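Putative poly(3-hydroxybutyrate) depolymerase LpqC (Bordetella parapertussis 12822, PDB 3D0K) is a putative alpha/beta-hydrolase-type serine hydrolase that probably cleaves ester bonds, perhaps those of poly(3-hydroxybutyrate) or related hydroxyalkanoate esters. Local coordinates at residues A[9-14]-A[128-133]; A[57-62]-A[72-77]; A[161-166]-A[204-209]; A[171-176]-A[214-219]. All coordinates share one frame; numbering follows the deposited sequence.

Interaction 1 of 4, residues A[9-14]-A[128-133]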
loop_
_atom_site.group_PDB
_atom_site.type_symbol
_atom_site.label_atom_id
_atom_site.label_comp_id
_atom_site.label_asym_id
_atom_site.label_seq_id
_atom_site.Cartn_x
_atom_site.Cartn_y
_atom_site.Cartn_z
ATOM N N LEU A 9 -14.760 4.891 -25.615
ATOM C CA LEU A 9 -14.681 5.191 -24.146
ATOM C C LEU A 9 -13.279 5.076 -23.562
ATOM O O LEU A 9 -12.530 4.126 -23.858
ATOM C CB LEU A 9 -15.645 4.357 -23.285
ATOM C CG LEU A 9 -16.883 5.050 -22.696
ATOM C CD1 LEU A 9 -17.828 5.603 -23.739
ATOM C CD2 LEU A 9 -17.645 4.154 -21.728
ATOM N N THR A 10 -12.919 6.026 -22.712
ATOM C CA THR A 10 -11.635 5.959 -22.048
ATOM C C THR A 10 -11.876 5.380 -20.647
ATOM O O THR A 10 -13.051 5.277 -20.198
ATOM C CB THR A 10 -11.036 7.367 -21.919
ATOM O OG1 THR A 10 -11.915 8.142 -21.089
ATOM C CG2 THR A 10 -10.962 8.059 -23.310
ATOM N N ASN A 11 -10.784 5.026 -19.969
ATOM C CA ASN A 11 -10.843 4.610 -18.560
ATOM C C ASN A 11 -11.483 5.672 -17.675
ATOM O O ASN A 11 -12.240 5.335 -16.774
ATOM C CB ASN A 11 -9.460 4.261 -18.008
ATOM C CG ASN A 11 -9.032 2.843 -18.371
ATOM O OD1 ASN A 11 -9.884 1.978 -18.620
ATOM N ND2 ASN A 11 -7.727 2.604 -18.420
ATOM N N ALA A 12 -11.220 6.954 -17.972
ATOM C CA ALA A 12 -11.852 8.038 -17.192
ATOM C C ALA A 12 -13.375 8.018 -17.414
ATOM O O ALA A 12 -14.134 8.141 -16.448
ATOM C CB ALA A 12 -11.272 9.389 -17.562
ATOM N N ASP A 13 -13.816 7.850 -18.667
ATOM C CA ASP A 13 -15.269 7.771 -18.978
ATOM C C ASP A 13 -15.917 6.620 -18.237
ATOM O O ASP A 13 -16.943 6.796 -17.625
ATOM C CB ASP A 13 -15.564 7.620 -20.468
ATOM C CG ASP A 13 -15.021 8.765 -21.297
ATOM O OD1 ASP A 13 -15.070 9.926 -20.796
ATOM O OD2 ASP A 13 -14.553 8.506 -22.452
ATOM N N ARG A 14 -15.288 5.452 -18.296
ATOM C CA ARG A 14 -15.767 4.264 -17.541
ATOM C C ARG A 14 -15.922 4.523 -16.060
ATOM O O ARG A 14 -16.972 4.212 -15.471
ATOM C CB ARG A 14 -14.889 3.036 -17.800
ATOM C CG ARG A 14 -15.270 2.403 -19.124
ATOM C CD ARG A 14 -14.533 1.092 -19.413
ATOM N NE ARG A 14 -13.237 1.398 -19.999
ATOM C CZ ARG A 14 -13.010 1.597 -21.295
ATOM N NH1 ARG A 14 -13.993 1.511 -22.196
ATOM N NH2 ARG A 14 -11.782 1.896 -21.693
ATOM N N LEU A 128 -5.571 6.842 -10.188
ATOM C CA LEU A 128 -5.917 8.158 -9.560
ATOM C C LEU A 128 -6.112 9.250 -10.615
ATOM O O LEU A 128 -7.039 10.063 -10.525
ATOM C CB LEU A 128 -4.875 8.600 -8.500
ATOM C CG LEU A 128 -4.813 7.715 -7.216
ATOM C CD1 LEU A 128 -3.554 8.002 -6.353
ATOM C CD2 LEU A 128 -6.097 7.860 -6.384
ATOM N N ALA A 129 -5.254 9.270 -11.630
ATOM C CA ALA A 129 -5.355 10.340 -12.659
ATOM C C ALA A 129 -6.687 10.188 -13.426
ATOM O O ALA A 129 -7.315 11.180 -13.853
ATOM C CB ALA A 129 -4.185 10.215 -13.618
ATOM N N ASN A 130 -7.122 8.938 -13.598
ATOM C CA ASN A 130 -8.375 8.665 -14.215
ATOM C C ASN A 130 -9.618 8.995 -13.396
ATOM O O ASN A 130 -10.638 9.450 -13.978
ATOM C CB ASN A 130 -8.381 7.274 -14.850
ATOM C CG ASN A 130 -7.728 7.293 -16.228
ATOM O OD1 ASN A 130 -7.993 8.182 -17.026
ATOM N ND2 ASN A 130 -6.881 6.332 -16.498
ATOM N N ILE A 131 -9.516 8.807 -12.084
ATOM C CA ILE A 131 -10.566 9.221 -11.123
ATOM C C ILE A 131 -10.707 10.733 -11.193
ATOM O O ILE A 131 -11.816 11.276 -11.231
ATOM C CB ILE A 131 -10.221 8.719 -9.682
ATOM C CG1 ILE A 131 -10.323 7.185 -9.640
ATOM C CG2 ILE A 131 -11.139 9.341 -8.588
ATOM C CD1 ILE A 131 -9.980 6.557 -8.271
ATOM N N ARG A 132 -9.564 11.413 -11.232
ATOM C CA ARG A 132 -9.574 12.871 -11.421
ATOM C C ARG A 132 -10.089 13.365 -12.787
ATOM O O ARG A 132 -10.850 14.335 -12.834
ATOM C CB ARG A 132 -8.164 13.399 -11.151
ATOM C CG ARG A 132 -8.084 14.756 -10.470
ATOM C CD ARG A 132 -6.631 14.967 -10.036
ATOM N NE ARG A 132 -5.723 15.154 -11.170
ATOM C CZ ARG A 132 -4.967 16.239 -11.355
ATOM N NH1 ARG A 132 -4.995 17.250 -10.474
ATOM N NH2 ARG A 132 -4.184 16.318 -12.427
ATOM N N ALA A 133 -9.689 12.718 -13.885
ATOM C CA ALA A 133 -10.211 13.073 -15.203
ATOM C C ALA A 133 -11.696 12.764 -15.276
ATOM O O ALA A 133 -12.410 13.464 -15.962
ATOM C CB ALA A 133 -9.434 12.352 -16.342
HETATM O O HOH W 1 -8.907 8.010 -19.574
#
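A12 and N130 bring two helices together: their CA atoms lie only 4.6 Å apart, a separation consistent with the small side chain of A12. That methyl points at the helix 122-133 and is the hub of the tight part of the contact. A12 CB lies 3.5 Å from N130 OD1 and 3.7 Å from the methyl carbon A133 CB, so it rests between an amide oxygen and a second alanine one helical turn apart. A133 is exposed although its methyl meets A12, so the close packing reaches the surface there. N11 adds less: its CB sits 3.6 Å from N130 ND2, while its own amide nitrogen is bonded to L30 O. The N130 amide is held at both ends, ND2 donating to Y29 OH and OD1 accepting from a water at 2.7 Å. The same water accepts from A12 N at 3.0 Å, which bridges a first-turn N-H of one helix to a side chain of the other. The looser side belongs to T10 and D13, which do not touch the helix 122-133. They form a capping box: T10 OG1 accepts from D13 N (3.1 Å, 165° at the hydrogen), and T10 N donates to D13 OD2 from 35° out of the carboxylate plane. The contact thus packs the beginning of helix 11-18 on the end of helix 122-133, whose buried L128 reaches V56 and V58 of strand 56-60 while N130 also touches I15 of helix 11-18.

Interaction 2 of 4, residues A[57-62]-A[72-77]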
loop_
_atom_site.group_PDB
_atom_site.type_symbol
_atom_site.label_atom_id
_atom_site.label_comp_id
_atom_site.label_asym_id
_atom_site.label_seq_id
_atom_site.Cartn_x
_atom_site.Cartn_y
_atom_site.Cartn_z
ATOM N N VAL A 57 -9.206 6.943 -0.370
ATOM C CA VAL A 57 -8.286 5.997 0.265
ATOM C C VAL A 57 -8.028 4.821 -0.691
ATOM O O VAL A 57 -8.942 4.148 -1.118
ATOM C CB VAL A 57 -8.848 5.501 1.615
ATOM C CG1 VAL A 57 -7.791 4.567 2.246
ATOM C CG2 VAL A 57 -9.214 6.744 2.518
ATOM N N VAL A 58 -6.767 4.605 -1.063
ATOM C CA VAL A 58 -6.399 3.463 -1.922
ATOM C C VAL A 58 -6.036 2.349 -0.905
ATOM O O VAL A 58 -5.232 2.577 -0.021
ATOM C CB VAL A 58 -5.239 3.800 -2.832
ATOM C CG1 VAL A 58 -4.806 2.591 -3.678
ATOM C CG2 VAL A 58 -5.617 5.005 -3.800
ATOM N N VAL A 59 -6.651 1.182 -1.028
ATOM C CA VAL A 59 -6.414 0.088 -0.062
ATOM C C VAL A 59 -5.812 -1.093 -0.795
ATOM O O VAL A 59 -6.432 -1.603 -1.744
ATOM C CB VAL A 59 -7.758 -0.305 0.606
ATOM C CG1 VAL A 59 -7.601 -1.524 1.452
ATOM C CG2 VAL A 59 -8.318 0.864 1.415
ATOM N N GLN A 60 -4.638 -1.573 -0.367
ATOM C CA GLN A 60 -4.042 -2.747 -1.023
ATOM C C GLN A 60 -4.135 -4.033 -0.196
ATOM O O GLN A 60 -3.667 -4.048 0.927
ATOM C CB GLN A 60 -2.603 -2.497 -1.402
ATOM C CG GLN A 60 -2.422 -1.384 -2.455
ATOM C CD GLN A 60 -3.047 -1.785 -3.794
ATOM O OE1 GLN A 60 -3.186 -3.002 -4.111
ATOM N NE2 GLN A 60 -3.404 -0.794 -4.591
ATOM N N HIS A 61 -4.718 -5.064 -0.800
ATOM C CA HIS A 61 -5.036 -6.374 -0.155
ATOM C C HIS A 61 -3.757 -7.130 0.184
ATOM O O HIS A 61 -2.686 -6.807 -0.322
ATOM C CB HIS A 61 -5.937 -7.214 -1.101
ATOM C CG HIS A 61 -5.384 -7.398 -2.504
ATOM N ND1 HIS A 61 -4.160 -7.982 -2.769
ATOM C CD2 HIS A 61 -5.905 -7.068 -3.719
ATOM C CE1 HIS A 61 -3.951 -8.004 -4.075
ATOM N NE2 HIS A 61 -5.009 -7.477 -4.670
ATOM N N GLY A 62 -3.845 -8.159 1.028
ATOM C CA GLY A 62 -2.653 -8.967 1.241
ATOM C C GLY A 62 -2.570 -10.133 0.248
ATOM O O GLY A 62 -3.027 -10.028 -0.913
ATOM N N ASP A 72 -14.463 -3.853 1.871
ATOM C CA ASP A 72 -15.541 -3.992 2.901
ATOM C C ASP A 72 -15.056 -3.531 4.279
ATOM O O ASP A 72 -15.829 -2.929 5.059
ATOM C CB ASP A 72 -16.011 -5.443 3.010
ATOM C CG ASP A 72 -16.912 -5.887 1.830
ATOM O OD1 ASP A 72 -17.276 -5.074 0.971
ATOM O OD2 ASP A 72 -17.240 -7.087 1.774
ATOM N N PHE A 73 -13.799 -3.844 4.611
ATOM C CA PHE A 73 -13.253 -3.449 5.932
ATOM C C PHE A 73 -13.307 -1.945 6.148
ATOM O O PHE A 73 -13.426 -1.495 7.291
ATOM C CB PHE A 73 -11.775 -3.830 6.080
ATOM C CG PHE A 73 -11.500 -5.287 5.973
ATOM C CD1 PHE A 73 -12.490 -6.232 6.212
ATOM C CD2 PHE A 73 -10.200 -5.716 5.623
ATOM C CE1 PHE A 73 -12.206 -7.634 6.111
ATOM C CE2 PHE A 73 -9.889 -7.101 5.530
ATOM C CZ PHE A 73 -10.913 -8.056 5.758
ATOM N N TRP A 74 -13.195 -1.168 5.059
ATOM C CA TRP A 74 -13.181 0.291 5.114
ATOM C C TRP A 74 -14.553 0.984 5.027
ATOM O O TRP A 74 -14.623 2.210 5.131
ATOM C CB TRP A 74 -12.255 0.856 4.035
ATOM C CG TRP A 74 -10.794 0.706 4.411
ATOM C CD1 TRP A 74 -10.007 -0.447 4.333
ATOM C CD2 TRP A 74 -9.989 1.710 4.995
ATOM N NE1 TRP A 74 -8.715 -0.172 4.795
ATOM C CE2 TRP A 74 -8.691 1.142 5.217
ATOM C CE3 TRP A 74 -10.209 3.074 5.311
ATOM C CZ2 TRP A 74 -7.636 1.891 5.757
ATOM C CZ3 TRP A 74 -9.156 3.816 5.855
ATOM C CH2 TRP A 74 -7.881 3.210 6.072
ATOM N N ILE A 75 -15.622 0.220 4.810
ATOM C CA ILE A 75 -16.972 0.809 4.742
ATOM C C ILE A 75 -17.393 1.679 5.964
ATOM O O ILE A 75 -17.844 2.827 5.794
ATOM C CB ILE A 75 -18.041 -0.227 4.341
ATOM C CG1 ILE A 75 -17.846 -0.615 2.837
ATOM C CG2 ILE A 75 -19.484 0.343 4.571
ATOM C CD1 ILE A 75 -18.707 -1.861 2.438
ATOM N N PRO A 76 -17.270 1.153 7.187
ATOM C CA PRO A 76 -17.707 1.997 8.301
ATOM C C PRO A 76 -16.959 3.334 8.402
ATOM O O PRO A 76 -17.592 4.369 8.615
ATOM C CB PRO A 76 -17.462 1.102 9.531
ATOM C CG PRO A 76 -17.482 -0.322 8.948
ATOM C CD PRO A 76 -16.787 -0.174 7.650
ATOM N N ALA A 77 -15.640 3.321 8.205
ATOM C CA ALA A 77 -14.864 4.571 8.177
ATOM C C ALA A 77 -15.304 5.484 6.990
ATOM O O ALA A 77 -15.364 6.710 7.142
ATOM C CB ALA A 77 -13.319 4.263 8.131
#
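V59 and W74 mark the closest approach of the two backbones, with CA atoms 8.5 Å apart, a spacing bridged by side chains alone as strand 56-60 passes the junction between helices 67-73 and 75-81. Alternate strand residues V57 and V59 direct their side chains to the same side, and both methyl contacts fall on one face of the W74 indole. V59 CG2 stands over the five-membered ring, 3.6 Å from its centroid and 13° off the normal, while V57 CG1 stands over the six-membered ring at 4.1 Å and 16° off. Both are CH-pi contacts by this geometry, each methyl covering one half of the bicycle. The two valines share a rotamer, with CG1 anti to the backbone N (chi1 -177° in V57), yet they use different branches: it is their different positions along the strand relative to the indole that put V57 CG1 over the larger ring and V59 CG2 over the smaller. In addition, V59 CG1 lies 3.8 Å from W74 NE1. All three residues are buried. Around them, F145 of strand 142-147 meets the indole edge-to-face, I85 of strand 84-89 touches both V57 and W74, and S277 and A281 of helix 273-286 also pack on W74. The indole therefore lies between the central parallel strands and the helical layer on that side of the sheet.

Interaction 3 of 4, residues A[161-166]-A[204-209]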
loop_
_atom_site.group_PDB
_atom_site.type_symbol
_atom_site.label_atom_id
_atom_site.label_comp_id
_atom_site.label_asym_id
_atom_site.label_seq_id
_atom_site.Cartn_x
_atom_site.Cartn_y
_atom_site.Cartn_z
ATOM N N GLN A 161 8.404 5.009 -6.972
ATOM C CA GLN A 161 7.430 5.864 -7.708
ATOM C C GLN A 161 7.410 7.314 -7.218
ATOM O O GLN A 161 7.750 7.572 -6.055
ATOM C CB GLN A 161 5.993 5.279 -7.607
ATOM C CG GLN A 161 5.894 3.767 -7.984
ATOM C CD GLN A 161 6.257 3.539 -9.455
ATOM O OE1 GLN A 161 5.823 4.319 -10.331
ATOM N NE2 GLN A 161 7.095 2.517 -9.731
ATOM N N PRO A 162 7.041 8.273 -8.096
ATOM C CA PRO A 162 6.857 9.648 -7.596
ATOM C C PRO A 162 5.855 9.737 -6.409
ATOM O O PRO A 162 4.833 9.019 -6.383
ATOM C CB PRO A 162 6.335 10.419 -8.827
ATOM C CG PRO A 162 6.860 9.627 -10.037
ATOM C CD PRO A 162 6.808 8.158 -9.560
ATOM N N HIS A 163 6.129 10.629 -5.460
ATOM C CA HIS A 163 5.279 10.738 -4.268
ATOM C C HIS A 163 4.165 11.767 -4.369
ATOM O O HIS A 163 3.271 11.791 -3.506
ATOM C CB HIS A 163 6.103 11.021 -3.025
ATOM C CG HIS A 163 7.053 9.923 -2.686
ATOM N ND1 HIS A 163 8.174 10.141 -1.920
ATOM C CD2 HIS A 163 7.120 8.624 -3.103
ATOM C CE1 HIS A 163 8.858 9.011 -1.812
ATOM N NE2 HIS A 163 8.243 8.070 -2.513
ATOM N N ALA A 164 4.216 12.587 -5.416
ATOM C CA ALA A 164 3.241 13.686 -5.591
ATOM C C ALA A 164 1.746 13.329 -5.408
ATOM O O ALA A 164 1.017 14.113 -4.777
ATOM C CB ALA A 164 3.504 14.526 -6.945
ATOM N N PRO A 165 1.283 12.160 -5.919
ATOM C CA PRO A 165 -0.133 11.848 -5.754
ATOM C C PRO A 165 -0.583 11.584 -4.290
ATOM O O PRO A 165 -1.779 11.610 -4.034
ATOM C CB PRO A 165 -0.298 10.570 -6.586
ATOM C CG PRO A 165 0.867 10.583 -7.556
ATOM C CD PRO A 165 1.963 11.125 -6.726
ATOM N N PHE A 166 0.346 11.329 -3.367
ATOM C CA PHE A 166 -0.008 10.781 -2.061
ATOM C C PHE A 166 0.180 11.744 -0.898
ATOM O O PHE A 166 1.291 12.235 -0.651
ATOM C CB PHE A 166 0.778 9.480 -1.798
ATOM C CG PHE A 166 0.702 8.517 -2.953
ATOM C CD1 PHE A 166 1.776 8.400 -3.858
ATOM C CD2 PHE A 166 -0.457 7.787 -3.170
ATOM C CE1 PHE A 166 1.693 7.525 -4.931
ATOM C CE2 PHE A 166 -0.578 6.907 -4.263
ATOM C CZ PHE A 166 0.514 6.768 -5.144
ATOM N N LEU A 204 13.252 8.110 2.055
ATOM C CA LEU A 204 13.605 8.440 3.422
ATOM C C LEU A 204 12.924 9.667 3.999
ATOM O O LEU A 204 12.609 9.681 5.167
ATOM C CB LEU A 204 15.139 8.543 3.583
ATOM C CG LEU A 204 15.933 7.237 3.375
ATOM C CD1 LEU A 204 17.435 7.514 3.305
ATOM C CD2 LEU A 204 15.622 6.192 4.499
ATOM N N ALA A 205 12.674 10.683 3.171
ATOM C CA ALA A 205 12.107 11.947 3.629
ATOM C C ALA A 205 10.617 11.831 3.913
ATOM O O ALA A 205 10.058 12.593 4.735
ATOM C CB ALA A 205 12.352 13.038 2.577
ATOM N N TYR A 206 9.959 10.910 3.198
ATOM C CA TYR A 206 8.504 10.874 3.187
ATOM C C TYR A 206 7.994 10.475 4.578
ATOM O O TYR A 206 8.564 9.578 5.207
ATOM C CB TYR A 206 7.976 9.915 2.102
ATOM C CG TYR A 206 6.456 10.153 1.879
ATOM C CD1 TYR A 206 5.519 9.535 2.694
ATOM C CD2 TYR A 206 5.990 11.046 0.887
ATOM C CE1 TYR A 206 4.170 9.764 2.547
ATOM C CE2 TYR A 206 4.616 11.281 0.720
ATOM C CZ TYR A 206 3.711 10.618 1.562
ATOM O OH TYR A 206 2.350 10.822 1.403
ATOM N N PRO A 207 6.929 11.128 5.070
ATOM C CA PRO A 207 6.398 10.726 6.401
ATOM C C PRO A 207 5.560 9.425 6.405
ATOM O O PRO A 207 4.406 9.413 6.873
ATOM C CB PRO A 207 5.562 11.941 6.811
ATOM C CG PRO A 207 4.970 12.411 5.470
ATOM C CD PRO A 207 6.192 12.282 4.502
HETATM N N MSE A 208 6.132 8.344 5.906
HETATM C CA MSE A 208 5.427 7.091 5.815
HETATM C C MSE A 208 5.240 6.543 7.218
HETATM O O MSE A 208 6.173 6.621 7.979
HETATM C CB MSE A 208 6.307 6.080 5.017
HETATM C CG MSE A 208 5.590 4.751 4.893
HETATM SE SE MSE A 208 6.548 3.656 3.525
HETATM C CE MSE A 208 6.583 5.109 2.264
ATOM N N THR A 209 4.065 5.976 7.541
ATOM C CA THR A 209 3.851 5.233 8.800
ATOM C C THR A 209 4.088 3.749 8.520
ATOM O O THR A 209 3.532 3.161 7.571
ATOM C CB THR A 209 2.404 5.400 9.338
ATOM O OG1 THR A 209 2.127 6.784 9.505
ATOM C CG2 THR A 209 2.196 4.692 10.676
#
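This is a mixed aromatic and polar contact between two connecting loops of the alpha/beta fold, one leading from helix 149-160 to strand 168-172 and the other from helix 197-205 to strand 209-213. Y206 carries most of it. Its hydroxyl donates to the backbone oxygen F166 O over 2.7 Å, approaching from above the carbonyl plane, 70° out of it; the bond is short but does not follow a lone pair. The oxygen itself lies at the edge of the tyrosine ring. Nearer the backbone, the same ring meets H163 in an offset edge-to-face pair: the tyrosine edge is toward the imidazole face, the centroids are 5.1 Å apart, and the planes are turned by 73°. The closest atoms of this pair are H163 ND1 and Y206 CD2, at 3.7 Å. H163 opens a type I beta turn closed by the bond from F166 N to H163 O, so both residues contacted by Y206 belong to one tight turn before a strand of the central sheet. The tyrosine reaches along this turn because its CG is anti to the backbone N (chi1 -166°), and the two side chains run past each other in opposite directions. The imidazole has a second anchor, since H163 NE2 bonds to M158 O of helix 149-160. M158 and V169 of strand 168-172 also touch Y206.

Interaction 4 of 4, residues A[171-176]-A[214-219]. With SO4 (sulfate ion), chain E.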
loop_
_atom_site.group_PDB
_atom_site.type_symbol
_atom_site.label_atom_id
_atom_site.label_comp_id
_atom_site.label_asym_id
_atom_site.label_seq_id
_atom_site.Cartn_x
_atom_site.Cartn_y
_atom_site.Cartn_z
ATOM N N ALA A 171 2.109 1.485 5.671
ATOM C CA ALA A 171 2.305 0.103 5.336
ATOM C C ALA A 171 2.132 -0.692 6.624
ATOM O O ALA A 171 2.803 -0.431 7.617
ATOM C CB ALA A 171 3.711 -0.129 4.746
ATOM N N ALA A 172 1.181 -1.612 6.631
ATOM C CA ALA A 172 0.802 -2.251 7.856
ATOM C C ALA A 172 1.231 -3.738 7.848
ATOM O O ALA A 172 0.888 -4.472 6.915
ATOM C CB ALA A 172 -0.725 -2.115 8.048
ATOM N N ASN A 173 1.922 -4.203 8.880
ATOM C CA ASN A 173 2.360 -5.638 8.930
ATOM C C ASN A 173 2.914 -6.216 7.611
ATOM O O ASN A 173 2.508 -7.302 7.221
ATOM C CB ASN A 173 1.229 -6.600 9.447
ATOM C CG ASN A 173 0.772 -6.266 10.868
ATOM O OD1 ASN A 173 1.540 -5.692 11.646
ATOM N ND2 ASN A 173 -0.522 -6.548 11.183
ATOM N N PRO A 174 3.812 -5.503 6.890
ATOM C CA PRO A 174 4.437 -6.212 5.760
ATOM C C PRO A 174 5.152 -7.492 6.225
ATOM O O PRO A 174 5.786 -7.465 7.293
ATOM C CB PRO A 174 5.504 -5.207 5.246
ATOM C CG PRO A 174 4.953 -3.842 5.673
ATOM C CD PRO A 174 4.329 -4.116 7.033
ATOM N N GLY A 175 5.114 -8.560 5.400
ATOM C CA GLY A 175 5.799 -9.821 5.747
ATOM C C GLY A 175 7.327 -9.653 5.756
ATOM O O GLY A 175 8.000 -10.288 6.550
ATOM N N TRP A 176 7.872 -8.807 4.880
ATOM C CA TRP A 176 9.308 -8.501 4.880
ATOM C C TRP A 176 9.516 -7.249 4.001
ATOM O O TRP A 176 8.574 -6.773 3.388
ATOM C CB TRP A 176 10.155 -9.700 4.366
ATOM C CG TRP A 176 10.165 -9.862 2.902
ATOM C CD1 TRP A 176 9.087 -10.173 2.096
ATOM C CD2 TRP A 176 11.301 -9.751 2.025
ATOM N NE1 TRP A 176 9.498 -10.235 0.784
ATOM C CE2 TRP A 176 10.845 -10.016 0.712
ATOM C CE3 TRP A 176 12.666 -9.498 2.230
ATOM C CZ2 TRP A 176 11.697 -9.983 -0.416
ATOM C CZ3 TRP A 176 13.536 -9.487 1.085
ATOM C CH2 TRP A 176 13.037 -9.725 -0.198
ATOM N N ASP A 214 1.706 -5.532 17.619
ATOM C CA ASP A 214 2.694 -6.162 18.498
ATOM C C ASP A 214 2.404 -7.616 18.856
ATOM O O ASP A 214 3.195 -8.273 19.543
ATOM C CB ASP A 214 3.015 -5.291 19.726
ATOM C CG ASP A 214 1.901 -5.265 20.777
ATOM O OD1 ASP A 214 0.907 -6.038 20.688
ATOM O OD2 ASP A 214 2.050 -4.448 21.725
ATOM N N GLN A 215 1.260 -8.105 18.391
ATOM C CA GLN A 215 0.906 -9.501 18.442
ATOM C C GLN A 215 1.110 -10.192 17.062
ATOM O O GLN A 215 0.732 -11.349 16.898
ATOM C CB GLN A 215 -0.553 -9.675 18.922
ATOM C CG GLN A 215 -0.834 -9.155 20.354
ATOM C CD GLN A 215 0.142 -9.715 21.381
ATOM O OE1 GLN A 215 0.936 -8.970 21.946
ATOM N NE2 GLN A 215 0.116 -11.042 21.591
ATOM N N ASP A 216 1.727 -9.512 16.083
ATOM C CA ASP A 216 2.029 -10.191 14.808
ATOM C C ASP A 216 3.369 -10.891 14.989
ATOM O O ASP A 216 4.424 -10.463 14.469
ATOM C CB ASP A 216 2.019 -9.196 13.617
ATOM C CG ASP A 216 1.864 -9.884 12.258
ATOM O OD1 ASP A 216 2.130 -11.097 12.111
ATOM O OD2 ASP A 216 1.474 -9.199 11.294
ATOM N N ILE A 217 3.312 -11.962 15.790
ATOM C CA ILE A 217 4.523 -12.590 16.310
ATOM C C ILE A 217 4.492 -14.103 16.137
ATOM O O ILE A 217 5.363 -14.784 16.649
ATOM C CB ILE A 217 4.801 -12.224 17.828
ATOM C CG1 ILE A 217 3.614 -12.651 18.734
ATOM C CG2 ILE A 217 5.176 -10.712 17.971
ATOM C CD1 ILE A 217 3.950 -12.765 20.220
ATOM N N ALA A 218 3.520 -14.612 15.389
ATOM C CA ALA A 218 3.487 -16.038 15.052
ATOM C C ALA A 218 4.612 -16.350 14.043
ATOM O O ALA A 218 4.903 -15.532 13.143
ATOM C CB ALA A 218 2.110 -16.411 14.487
ATOM N N THR A 219 5.233 -17.517 14.180
ATOM C CA THR A 219 6.555 -17.796 13.539
ATOM C C THR A 219 6.601 -18.937 12.492
ATOM O O THR A 219 5.695 -19.798 12.437
ATOM C CB THR A 219 7.639 -18.074 14.602
ATOM O OG1 THR A 219 7.261 -19.218 15.382
ATOM C CG2 THR A 219 7.841 -16.845 15.539
HETATM S S SO4 E . 3.002 -11.350 3.887
HETATM O O1 SO4 E . 3.288 -9.929 3.682
HETATM O O2 SO4 E . 3.957 -12.092 3.050
HETATM O O3 SO4 E . 3.154 -11.821 5.233
HETATM O O4 SO4 E . 1.729 -11.756 3.327
#
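In D216 a chi1 of -161° sets the carboxylate anti to the backbone N, while in N173 a chi1 of -61° places the amide beside its own backbone N; together these torsions bring carboxylate and amide against each other. Their planes stand 90° apart. D216 OD2 comes to 3.0 Å from the amide carbon N173 CG and 3.2 Å from N173 CB, which is close contact without a bond: N173 ND2 is 3.3 Å from D216 OD2, but the angle is poor. N173 OD1 and both carboxylate oxygens of D216 have other partners. N173 OD1 accepts from G213 N, tying the residue to the end of strand 209-213. D216 OD2 is bonded to H271 ND1, and D216 OD1 forms a salt bridge with R237. The backbone shapes both positions, N173 having a left-handed helical conformation just after strand 168-172 and D216 being the centre of an inverse gamma turn. Further along, G175 N makes a weak hydrogen bond of 2.9 Å to O1 of a sulfate ion that probably came from the crystallisation liquor and is also held by R237 and Q152. S148, H271 and D216 have the geometry of a Ser-His-Asp charge relay with the serine on a GxSxG nucleophile elbow, as in alpha/beta hydrolases, so D216 is probably the acidic member. The contact implies that N173, which also touches H271, limits the space around OD2, while the histidine and arginine hold the carboxylate from its two oxygens.

In the fold
Along the chain, interaction 2 opens and closes between the two segments of interaction 1, whereas interactions 3 and 4 follow and interleave, their segments alternating. The first pair meets through L128 CD2 and V58 CG2, 3.9 Å apart, and L128 CD1 also packs on F166 CE2 of interaction 3 at 3.8 Å, making helix 122-133 a common neighbour. Interactions 3 and 4 join where T209 O and A171 N, 2.9 Å apart, probably hydrogen-bond adjacent parallel strands. Interactions 2 and 4, with centres 18 Å apart, reach the same sheet. Interactions 1 and 4 lie about 35 Å apart between centres, on opposite sides of the chain's centre, so the N-terminal helix packing is remote from the presumed catalytic site.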